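Side-chain contact in minor fimbrium tip subunit Mfa3 (Porphyromonas gingivalis ATCC 33277, PDB 5NF4), which forms part of the tip of the minor fimbriae, filaments that mediate biofilm formation and adhesion to host cells and other oral bacteria: residues I330-P334 with D335-V339. Sequence-based numbering, arbitrary orientation.
Sequences IKTLP and DKIEV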
# COMPACT_ATOMS: atom_id res chain seq x y z
N ILE A 330 1.76 -1.77 -22.76
CA ILE A 330 2.67 -1.00 -23.61
C ILE A 330 3.03 -1.69 -24.92
O ILE A 330 3.34 -2.89 -24.94
CB ILE A 330 3.96 -0.68 -22.85
CG1 ILE A 330 3.65 0.09 -21.57
CG2 ILE A 330 4.94 0.12 -23.78
CD1 ILE A 330 4.82 0.27 -20.69
N LYS A 331 2.98 -0.94 -26.02
CA LYS A 331 3.45 -1.39 -27.33
C LYS A 331 4.74 -0.65 -27.64
O LYS A 331 4.75 0.58 -27.66
CB LYS A 331 2.43 -1.13 -28.44
CG LYS A 331 1.11 -1.87 -28.29
CD LYS A 331 0.16 -1.52 -29.42
CE LYS A 331 -1.21 -2.19 -29.25
NZ LYS A 331 -2.12 -1.92 -30.43
N THR A 332 5.81 -1.40 -27.88
CA THR A 332 7.11 -0.82 -28.24
C THR A 332 7.32 -0.90 -29.74
O THR A 332 7.56 -1.97 -30.30
CB THR A 332 8.25 -1.54 -27.53
OG1 THR A 332 7.90 -1.73 -26.16
CG2 THR A 332 9.52 -0.74 -27.61
N LEU A 333 7.19 0.24 -30.39
CA LEU A 333 7.37 0.32 -31.82
C LEU A 333 8.74 0.92 -32.07
O LEU A 333 9.39 1.36 -31.13
CB LEU A 333 6.24 1.14 -32.44
CG LEU A 333 4.87 0.73 -31.87
CD1 LEU A 333 3.77 1.58 -32.45
CD2 LEU A 333 4.62 -0.76 -32.13
N PRO A 334 9.20 0.91 -33.34
CA PRO A 334 10.57 1.31 -33.67
C PRO A 334 10.94 2.68 -33.12
O PRO A 334 12.00 2.82 -32.51
CB PRO A 334 10.57 1.32 -35.20
CG PRO A 334 9.52 0.32 -35.58
CD PRO A 334 8.45 0.50 -34.53
N ASP A 335 10.07 3.66 -33.33
CA ASP A 335 10.35 5.05 -32.98
C ASP A 335 9.48 5.63 -31.85
O ASP A 335 9.64 6.79 -31.49
CB ASP A 335 10.16 5.92 -34.22
CG ASP A 335 8.74 5.85 -34.76
OD1 ASP A 335 8.15 4.74 -34.73
OD2 ASP A 335 8.21 6.89 -35.19
N LYS A 336 8.56 4.84 -31.30
CA LYS A 336 7.67 5.33 -30.26
C LYS A 336 7.12 4.22 -29.38
O LYS A 336 7.34 3.03 -29.66
CB LYS A 336 6.50 6.09 -30.88
CG LYS A 336 5.71 5.23 -31.86
CD LYS A 336 4.38 5.85 -32.26
CE LYS A 336 3.37 5.75 -31.13
NZ LYS A 336 1.98 5.93 -31.64
N ILE A 337 6.40 4.62 -28.33
CA ILE A 337 5.61 3.68 -27.55
C ILE A 337 4.18 4.13 -27.49
O ILE A 337 3.86 5.30 -27.71
CB ILE A 337 6.16 3.50 -26.12
CG1 ILE A 337 6.06 4.80 -25.31
CG2 ILE A 337 7.60 2.98 -26.22
CD1 ILE A 337 6.30 4.66 -23.80
N GLU A 338 3.30 3.16 -27.23
CA GLU A 338 1.90 3.44 -26.99
C GLU A 338 1.63 2.90 -25.62
O GLU A 338 2.15 1.85 -25.26
CB GLU A 338 1.02 2.79 -28.05
CG GLU A 338 1.36 3.20 -29.46
CD GLU A 338 0.36 2.67 -30.45
OE1 GLU A 338 -0.47 1.83 -30.05
OE2 GLU A 338 0.40 3.10 -31.61
N VAL A 339 0.85 3.63 -24.84
CA VAL A 339 0.56 3.22 -23.47
C VAL A 339 -0.92 3.26 -23.20
O VAL A 339 -1.56 4.28 -23.44
CB VAL A 339 1.27 4.13 -22.45
CG1 VAL A 339 0.99 3.64 -21.03
CG2 VAL A 339 2.74 4.17 -22.69
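K331 and E338 sit opposite each other as a hydrogen-bonded pair near the turn of the antiparallel beta hairpin, joined both ways through their backbones: K331 N to E338 O and E338 N to K331 O, each 3.0 Å. Nearer the turn, L333 N gives a third bond, 2.9 Å, to K336 O. P334 and D335 carry the chain round beyond it.

The tight side is the face bearing I330, T332, I337 and V339, all buried. I330 reaches over with two branches: CG2 packs against I337 CB at 4.3 Å, while CG1, set beside its own backbone N (chi1 -58°), turns to CG2 of V339. Weak CA-H...O contacts, from I330 CA to E338 O and from I337 CA to K331 O, accompany the backbone bonds.

The other face is looser, polar and partly open to solvent. The side chains of K331 and E338 cross at a slant, with E338 OE1 lying against the aliphatic CD of K331 at 3.5 Å, whereas the ammonium NZ stays 4.1 Å from that oxygen, too far for a salt bridge. E338 OE2 does have one, with K336 NZ at 3.2 Å; a bend at chi3 (-74°) helps bring the lysine back to the carboxylate, which it meets on the anti side. L333 CD1 comes against the E338 carboxylate, 3.8 Å from E338 OE2.

The hairpin joins strands 324-332 and 337-345. Its first arm also pairs in parallel with strand 180-205, through backbone bonds from I330 and T332, while the buried face packs on F278 and L280 of strand 277-282, Y288 and V290 of strand 287-291, and Y304 and L305 of helix 304-308.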